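Local structure of putative methyltransferase (Emericella variicolor, 7DMB) at residues Gly274-Leu285 with Leu301-Glu312. The protein probably serves as a trans-acting S-adenosylmethionine-dependent methyltransferase in calbistrin biosynthesis and binds S-adenosyl-L-homocysteine. Numbering follows the deposited sequence.
Sequences GAYDVVIASNVL and LLQPKGFLFNQE. With SAH (S-adenosyl-L-homocysteine), chain C.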
ATOM      1  N   GLY A 274      11.869   7.522 -21.097  1.00 20.68           N
ATOM      2  CA  GLY A 274      12.130   6.229 -21.702  1.00 18.91           C
ATOM      3  C   GLY A 274      13.393   5.537 -21.245  1.00 22.98           C
ATOM      4  O   GLY A 274      13.875   4.632 -21.935  1.00 19.51           O
ATOM      5  N   ALA A 275      13.943   5.921 -20.094  1.00 22.15           N
ATOM      6  CA  ALA A 275      15.238   5.430 -19.653  1.00 17.66           C
ATOM      7  C   ALA A 275      15.136   4.315 -18.616  1.00 20.75           C
ATOM      8  O   ALA A 275      16.133   4.006 -17.948  1.00 21.32           O
ATOM      9  CB  ALA A 275      16.064   6.593 -19.099  1.00 22.27           C
ATOM     10  N   TYR A 276      13.976   3.682 -18.481  1.00 18.70           N
ATOM     11  CA  TYR A 276      13.784   2.702 -17.423  1.00 15.98           C
ATOM     12  C   TYR A 276      13.013   1.506 -17.948  1.00 15.12           C
ATOM     13  O   TYR A 276      12.061   1.647 -18.729  1.00 15.79           O
ATOM     14  CB  TYR A 276      13.067   3.329 -16.214  1.00 15.44           C
ATOM     15  CG  TYR A 276      13.907   4.415 -15.566  1.00 17.82           C
ATOM     16  CD1 TYR A 276      14.925   4.094 -14.665  1.00 16.73           C
ATOM     17  CD2 TYR A 276      13.706   5.754 -15.879  1.00 15.33           C
ATOM     18  CE1 TYR A 276      15.723   5.106 -14.078  1.00 13.23           C
ATOM     19  CE2 TYR A 276      14.486   6.755 -15.305  1.00 16.90           C
ATOM     20  CZ  TYR A 276      15.495   6.425 -14.413  1.00 12.44           C
ATOM     21  OH  TYR A 276      16.235   7.429 -13.846  1.00 15.01           O
ATOM     22  N   ASP A 277      13.429   0.327 -17.500  1.00 11.94           N
ATOM     23  CA  ASP A 277      12.811  -0.918 -17.919  1.00 15.31           C
ATOM     24  C   ASP A 277      11.634  -1.288 -17.035  1.00 17.39           C
ATOM     25  O   ASP A 277      10.644  -1.841 -17.520  1.00 13.82           O
ATOM     26  CB  ASP A 277      13.856  -2.031 -17.904  1.00 13.76           C
ATOM     27  CG  ASP A 277      15.093  -1.643 -18.662  1.00 18.46           C
ATOM     28  OD1 ASP A 277      14.933  -1.283 -19.852  1.00 16.34           O
ATOM     29  OD2 ASP A 277      16.202  -1.645 -18.068  1.00 16.28           O
ATOM     30  N   VAL A 278      11.731  -1.008 -15.739  1.00 17.28           N
ATOM     31  CA  VAL A 278      10.686  -1.351 -14.782  1.00 16.96           C
ATOM     32  C   VAL A 278      10.497  -0.163 -13.852  1.00 16.34           C
ATOM     33  O   VAL A 278      11.473   0.374 -13.308  1.00 15.04           O
ATOM     34  CB  VAL A 278      11.016  -2.628 -13.975  1.00 14.37           C
ATOM     35  CG1 VAL A 278       9.858  -2.991 -13.035  1.00 14.80           C
ATOM     36  CG2 VAL A 278      11.312  -3.807 -14.911  1.00 13.22           C
ATOM     37  N   VAL A 279       9.250   0.261 -13.681  1.00 11.64           N
ATOM     38  CA  VAL A 279       8.886   1.232 -12.653  1.00 13.64           C
ATOM     39  C   VAL A 279       8.110   0.484 -11.578  1.00 16.09           C
ATOM     40  O   VAL A 279       7.157  -0.242 -11.892  1.00 13.61           O
ATOM     41  CB  VAL A 279       8.059   2.402 -13.226  1.00 13.42           C
ATOM     42  CG1 VAL A 279       7.414   3.211 -12.109  1.00  7.11           C
ATOM     43  CG2 VAL A 279       8.935   3.301 -14.094  1.00 15.56           C
ATOM     44  N   ILE A 280       8.536   0.637 -10.323  1.00 12.28           N
ATOM     45  CA  ILE A 280       7.884   0.012  -9.174  1.00 11.51           C
ATOM     46  C   ILE A 280       7.077   1.072  -8.428  1.00 12.33           C
ATOM     47  O   ILE A 280       7.550   2.200  -8.230  1.00 10.89           O
ATOM     48  CB  ILE A 280       8.908  -0.644  -8.223  1.00 12.10           C
ATOM     49  CG1 ILE A 280       9.920  -1.534  -8.978  1.00 11.38           C
ATOM     50  CG2 ILE A 280       8.206  -1.409  -7.095  1.00  9.98           C
ATOM     51  CD1 ILE A 280       9.384  -2.866  -9.334  1.00 14.39           C
ATOM     52  N   ALA A 281       5.864   0.705  -7.988  1.00 10.85           N
ATOM     53  CA  ALA A 281       5.064   1.598  -7.149  1.00 10.59           C
ATOM     54  C   ALA A 281       4.170   0.791  -6.210  1.00 14.13           C
ATOM     55  O   ALA A 281       3.343  -0.007  -6.671  1.00 14.24           O
ATOM     56  CB  ALA A 281       4.232   2.542  -8.020  1.00 10.42           C
ATOM     57  N   SER A 282       4.319   1.005  -4.894  1.00  8.01           N
ATOM     58  CA  SER A 282       3.503   0.288  -3.918  1.00 12.65           C
ATOM     59  C   SER A 282       2.733   1.320  -3.104  1.00 12.86           C
ATOM     60  O   SER A 282       3.308   2.044  -2.280  1.00 12.60           O
ATOM     61  CB  SER A 282       4.349  -0.611  -3.027  1.00 14.41           C
ATOM     62  OG  SER A 282       3.595  -1.193  -1.973  1.00 13.92           O
ATOM     63  N   ASN A 283       1.437   1.396  -3.387  1.00 10.99           N
ATOM     64  CA  ASN A 283       0.478   2.146  -2.592  1.00 13.69           C
ATOM     65  C   ASN A 283       0.846   3.627  -2.533  1.00 15.26           C
ATOM     66  O   ASN A 283       0.670   4.297  -1.517  1.00 15.10           O
ATOM     67  CB  ASN A 283       0.329   1.509  -1.210  1.00 12.71           C
ATOM     68  CG  ASN A 283      -0.608   0.304  -1.248  1.00 17.49           C
ATOM     69  OD1 ASN A 283      -1.764   0.424  -1.677  1.00 12.42           O
ATOM     70  ND2 ASN A 283      -0.095  -0.870  -0.874  1.00 15.80           N
ATOM     71  N   VAL A 284       1.309   4.149  -3.672  1.00 13.56           N
ATOM     72  CA  VAL A 284       1.561   5.568  -3.854  1.00 10.82           C
ATOM     73  C   VAL A 284       0.670   6.160  -4.942  1.00 11.65           C
ATOM     74  O   VAL A 284       0.181   7.291  -4.811  1.00 12.56           O
ATOM     75  CB  VAL A 284       3.056   5.834  -4.170  1.00 14.09           C
ATOM     76  CG1 VAL A 284       3.572   4.877  -5.254  1.00 11.15           C
ATOM     77  CG2 VAL A 284       3.257   7.281  -4.597  1.00 13.83           C
ATOM     78  N   LEU A 285       0.408   5.405  -6.013  1.00 14.60           N
ATOM     79  CA  LEU A 285      -0.315   5.988  -7.138  1.00 12.39           C
ATOM     80  C   LEU A 285      -1.715   6.437  -6.724  1.00 14.32           C
ATOM     81  O   LEU A 285      -2.186   7.487  -7.167  1.00 13.04           O
ATOM     82  CB  LEU A 285      -0.363   5.007  -8.317  1.00  8.99           C
ATOM     83  CG  LEU A 285       0.976   4.546  -8.961  1.00 13.47           C
ATOM     84  CD1 LEU A 285       0.760   3.861 -10.314  1.00 10.88           C
ATOM     85  CD2 LEU A 285       1.964   5.677  -9.107  1.00 10.91           C
ATOM     86  N   LEU A 301       8.479   7.632 -18.326  1.00 18.51           N
ATOM     87  CA  LEU A 301       9.746   7.118 -17.810  1.00 18.67           C
ATOM     88  C   LEU A 301      10.156   5.791 -18.443  1.00 20.04           C
ATOM     89  O   LEU A 301      11.355   5.470 -18.455  1.00 16.21           O
ATOM     90  CB  LEU A 301       9.667   6.961 -16.284  1.00 16.66           C
ATOM     91  CG  LEU A 301       9.623   8.253 -15.465  1.00 20.52           C
ATOM     92  CD1 LEU A 301       9.127   8.007 -14.050  1.00 16.79           C
ATOM     93  CD2 LEU A 301      11.008   8.915 -15.433  1.00 22.72           C
ATOM     94  N   LEU A 302       9.208   5.019 -18.973  1.00 16.25           N
ATOM     95  CA  LEU A 302       9.490   3.649 -19.399  1.00 15.71           C
ATOM     96  C   LEU A 302       9.978   3.565 -20.846  1.00 17.24           C
ATOM     97  O   LEU A 302       9.510   4.299 -21.719  1.00 20.00           O
ATOM     98  CB  LEU A 302       8.236   2.794 -19.231  1.00 13.62           C
ATOM     99  CG  LEU A 302       7.930   2.493 -17.761  1.00 14.16           C
ATOM    100  CD1 LEU A 302       6.494   1.982 -17.566  1.00 10.65           C
ATOM    101  CD2 LEU A 302       8.967   1.485 -17.236  1.00 10.87           C
ATOM    102  N   GLN A 303      10.918   2.648 -21.091  1.00 16.48           N
ATOM    103  CA  GLN A 303      11.345   2.322 -22.443  1.00 17.31           C
ATOM    104  C   GLN A 303      10.176   1.648 -23.177  1.00 20.62           C
ATOM    105  O   GLN A 303       9.196   1.257 -22.549  1.00 19.50           O
ATOM    106  CB  GLN A 303      12.599   1.456 -22.436  1.00 18.59           C
ATOM    107  CG  GLN A 303      12.420   0.059 -21.883  1.00 16.86           C
ATOM    108  CD  GLN A 303      12.777  -1.021 -22.878  1.00 21.02           C
ATOM    109  OE1 GLN A 303      12.483  -0.919 -24.078  1.00 30.10           O
ATOM    110  NE2 GLN A 303      13.414  -2.081 -22.384  1.00 21.26           N
ATOM    111  N   PRO A 304      10.216   1.555 -24.513  1.00 22.31           N
ATOM    112  CA  PRO A 304       9.007   1.101 -25.244  1.00 19.88           C
ATOM    113  C   PRO A 304       8.545  -0.298 -24.867  1.00 18.05           C
ATOM    114  O   PRO A 304       7.352  -0.590 -25.000  1.00 22.40           O
ATOM    115  CB  PRO A 304       9.418   1.191 -26.727  1.00 18.32           C
ATOM    116  CG  PRO A 304      10.912   1.410 -26.740  1.00 20.96           C
ATOM    117  CD  PRO A 304      11.301   1.974 -25.416  1.00 17.99           C
ATOM    118  N   LYS A 305       9.430  -1.158 -24.364  1.00 20.20           N
ATOM    119  CA  LYS A 305       9.050  -2.478 -23.869  1.00 21.23           C
ATOM    120  C   LYS A 305       8.986  -2.545 -22.343  1.00 18.47           C
ATOM    121  O   LYS A 305       8.918  -3.640 -21.785  1.00 16.96           O
ATOM    122  CB  LYS A 305      10.018  -3.539 -24.405  1.00 23.16           C
ATOM    123  CG  LYS A 305       9.930  -3.735 -25.934  1.00 26.38           C
ATOM    124  CD  LYS A 305      11.275  -4.137 -26.556  1.00 29.13           C
ATOM    125  CE  LYS A 305      11.269  -5.588 -27.033  1.00 37.23           C
ATOM    126  NZ  LYS A 305      12.646  -6.190 -27.074  1.00 37.26           N
ATOM    127  N   GLY A 306       8.988  -1.396 -21.654  1.00 19.70           N
ATOM    128  CA  GLY A 306       9.051  -1.392 -20.205  1.00 17.44           C
ATOM    129  C   GLY A 306       7.726  -1.760 -19.523  1.00 16.43           C
ATOM    130  O   GLY A 306       6.678  -1.893 -20.152  1.00 15.80           O
ATOM    131  N   PHE A 307       7.803  -1.923 -18.196  1.00 16.31           N
ATOM    132  CA  PHE A 307       6.702  -2.414 -17.377  1.00 12.97           C
ATOM    133  C   PHE A 307       6.523  -1.542 -16.148  1.00 15.75           C
ATOM    134  O   PHE A 307       7.502  -1.085 -15.540  1.00 13.67           O
ATOM    135  CB  PHE A 307       6.933  -3.867 -16.896  1.00 13.56           C
ATOM    136  CG  PHE A 307       6.585  -4.923 -17.913  1.00 17.99           C
ATOM    137  CD1 PHE A 307       5.305  -5.461 -17.976  1.00 15.52           C
ATOM    138  CD2 PHE A 307       7.546  -5.390 -18.802  1.00 19.07           C
ATOM    139  CE1 PHE A 307       4.996  -6.439 -18.899  1.00 18.02           C
ATOM    140  CE2 PHE A 307       7.234  -6.359 -19.733  1.00 15.14           C
ATOM    141  CZ  PHE A 307       5.973  -6.890 -19.781  1.00 16.01           C
ATOM    142  N   LEU A 308       5.263  -1.332 -15.779  1.00 14.13           N
ATOM    143  CA  LEU A 308       4.901  -0.841 -14.457  1.00 14.96           C
ATOM    144  C   LEU A 308       4.497  -2.033 -13.595  1.00 12.43           C
ATOM    145  O   LEU A 308       3.620  -2.814 -13.984  1.00 11.75           O
ATOM    146  CB  LEU A 308       3.754   0.167 -14.541  1.00 13.16           C
ATOM    147  CG  LEU A 308       3.047   0.442 -13.207  1.00 11.02           C
ATOM    148  CD1 LEU A 308       3.996   1.088 -12.192  1.00 11.21           C
ATOM    149  CD2 LEU A 308       1.829   1.298 -13.454  1.00 10.13           C
ATOM    150  N   PHE A 309       5.144  -2.191 -12.447  1.00 11.50           N
ATOM    151  CA  PHE A 309       4.669  -3.119 -11.433  1.00 10.70           C
ATOM    152  C   PHE A 309       4.071  -2.291 -10.308  1.00 12.37           C
ATOM    153  O   PHE A 309       4.780  -1.514  -9.653  1.00 10.41           O
ATOM    154  CB  PHE A 309       5.767  -4.047 -10.915  1.00 13.21           C
ATOM    155  CG  PHE A 309       5.350  -4.831  -9.709  1.00 12.66           C
ATOM    156  CD1 PHE A 309       4.415  -5.843  -9.816  1.00 16.65           C
ATOM    157  CD2 PHE A 309       5.838  -4.514  -8.459  1.00 11.41           C
ATOM    158  CE1 PHE A 309       3.997  -6.541  -8.698  1.00 15.15           C
ATOM    159  CE2 PHE A 309       5.437  -5.217  -7.354  1.00 12.64           C
ATOM    160  CZ  PHE A 309       4.503  -6.224  -7.473  1.00 11.37           C
ATOM    161  N   ASN A 310       2.769  -2.450 -10.103  1.00 10.54           N
ATOM    162  CA  ASN A 310       1.976  -1.566  -9.252  1.00 13.78           C
ATOM    163  C   ASN A 310       1.278  -2.405  -8.182  1.00 13.38           C
ATOM    164  O   ASN A 310       0.389  -3.208  -8.486  1.00 14.76           O
ATOM    165  CB  ASN A 310       0.975  -0.782 -10.105  1.00 13.74           C
ATOM    166  CG  ASN A 310       0.243   0.307  -9.330  1.00 12.93           C
ATOM    167  OD1 ASN A 310       0.760   0.881  -8.372  1.00 15.07           O
ATOM    168  ND2 ASN A 310      -0.972   0.601  -9.763  1.00 10.25           N
ATOM    169  N   GLN A 311       1.700  -2.242  -6.936  1.00 10.93           N
ATOM    170  CA  GLN A 311       1.090  -2.926  -5.803  1.00 13.28           C
ATOM    171  C   GLN A 311       0.116  -1.957  -5.145  1.00 12.55           C
ATOM    172  O   GLN A 311       0.531  -0.886  -4.683  1.00 12.02           O
ATOM    173  CB  GLN A 311       2.168  -3.377  -4.817  1.00 13.78           C
ATOM    174  CG  GLN A 311       1.727  -4.361  -3.731  1.00 16.24           C
ATOM    175  CD  GLN A 311       2.896  -4.795  -2.864  1.00 17.07           C
ATOM    176  OE1 GLN A 311       3.517  -3.975  -2.172  1.00 16.06           O
ATOM    177  NE2 GLN A 311       3.219  -6.086  -2.911  1.00 15.66           N
ATOM    178  N   GLU A 312      -1.169  -2.320  -5.096  1.00 12.00           N
ATOM    179  CA  GLU A 312      -2.182  -1.340  -4.708  1.00 12.40           C
ATOM    180  C   GLU A 312      -3.326  -1.962  -3.914  1.00 13.31           C
ATOM    181  O   GLU A 312      -3.955  -2.928  -4.349  1.00 10.10           O
ATOM    182  CB  GLU A 312      -2.737  -0.627  -5.947  1.00 11.72           C
ATOM    183  CG  GLU A 312      -1.957   0.629  -6.355  1.00 12.92           C
ATOM    184  CD  GLU A 312      -2.200   1.796  -5.399  1.00 14.28           C
ATOM    185  OE1 GLU A 312      -3.220   1.761  -4.652  1.00 12.31           O
ATOM    186  OE2 GLU A 312      -1.397   2.757  -5.412  1.00 12.03           O
TER
HETATM  187  N   SAH C 401       5.942   2.670  -0.601  1.00 15.46           N
HETATM  188  CA  SAH C 401       5.578   3.091   0.780  1.00 14.67           C
HETATM  189  CB  SAH C 401       4.150   2.672   1.147  1.00 15.20           C
HETATM  190  CG  SAH C 401       3.099   3.621   0.612  1.00 17.36           C
HETATM  191  SD  SAH C 401       3.079   5.248   1.426  1.00 20.33           S
HETATM  192  C   SAH C 401       6.569   2.479   1.773  1.00 17.36           C
HETATM  193  O   SAH C 401       6.958   3.222   2.697  1.00 17.92           O
HETATM  194  OXT SAH C 401       6.933   1.296   1.567  1.00 15.90           O
HETATM  195  C5' SAH C 401       2.978   6.350  -0.008  1.00 18.53           C
HETATM  196  C4' SAH C 401       4.313   6.983  -0.335  1.00 17.74           C
HETATM  197  O4' SAH C 401       4.199   7.694  -1.592  1.00 14.96           O
HETATM  198  C3' SAH C 401       4.786   8.005   0.701  1.00 16.97           C
HETATM  199  O3' SAH C 401       6.149   7.757   1.019  1.00 18.10           O
HETATM  200  C2' SAH C 401       4.558   9.348  -0.001  1.00 16.11           C
HETATM  201  O2' SAH C 401       5.450  10.375   0.376  1.00 17.30           O
HETATM  202  C1' SAH C 401       4.756   8.979  -1.464  1.00 15.98           C
HETATM  203  N9  SAH C 401       4.047   9.870  -2.376  1.00 13.67           N
HETATM  204  C8  SAH C 401       2.844  10.479  -2.125  1.00 16.71           C
HETATM  205  N7  SAH C 401       2.417  11.222  -3.113  1.00 11.81           N
HETATM  206  C5  SAH C 401       3.407  11.111  -4.077  1.00 14.15           C
HETATM  207  C6  SAH C 401       3.540  11.673  -5.362  1.00 15.14           C
HETATM  208  N6  SAH C 401       2.645  12.492  -5.903  1.00 11.64           N
HETATM  209  N1  SAH C 401       4.653  11.356  -6.069  1.00 14.53           N
HETATM  210  C2  SAH C 401       5.551  10.532  -5.513  1.00 11.65           C
HETATM  211  N3  SAH C 401       5.528   9.944  -4.320  1.00 15.63           N
HETATM  212  C4  SAH C 401       4.419  10.276  -3.636  1.00 12.32           C
HETATM  213  O   HOH W   1       1.056   2.420  -6.177  1.00  9.33           O
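Ser282 OG gives its hydrogen to Gln311 OE1 at 2.8 Å, in the plane of the amide and on a lone pair, while Thr212 OG1 makes a weak hydrogen bond with each oxygen. Gln311 reaches this point stretched out straight (chi2 177°), and its NE2 turns to Asn377 on the next strand. The two residues sit near the C-terminal ends of neighbouring parallel strands in the seven-stranded sheet of a class I, Rossmann-like methyltransferase, the strands being linked through helix 291-301 in a beta-alpha-beta crossover. The strand axes diverge by just 4°, and alternating backbone bonds run from Phe307 N to Asp277 O through to Asn283 N and Gln311 O, 2.8 Å apart.

Where the first strand ends, Ser282 O accepts a hydrogen bond from the amino group of S-adenosyl-L-homocysteine (SAH N) at 3.2 Å, and Val284 CG2 rests against the ribose O4'. In Glu312 the bend at chi2 (-73°) brings OE2 toward the backbone of Asn283 to Leu285: OE2 receives a hydrogen bond of 2.6 Å from a water that in turn accepts one from Val284 N, and OE1 is bonded to His286.

One face carries Ile280, whose CD1 meets the Phe309 ring obliquely. On the face packed by helix 291-301, Val279 uses both methyls: CG1 touches Leu308 CD1, and CG2, lying beside the backbone N, presses on Leu302 CD2 at 3.6 Å. At the N-terminal end Leu301 O lies in the plane of the Tyr276 ring, at its edge. Gln303 opens the type I beta turn that leads through Gly306 into the second strand, its OE1 taking Lys305 N from above the amide plane; its NE2 reaches back to Asp277 OD1 at 3.1 Å, on the anti side of the carboxylate, and the same OD1 also takes a salt bridge from Arg201 NH2.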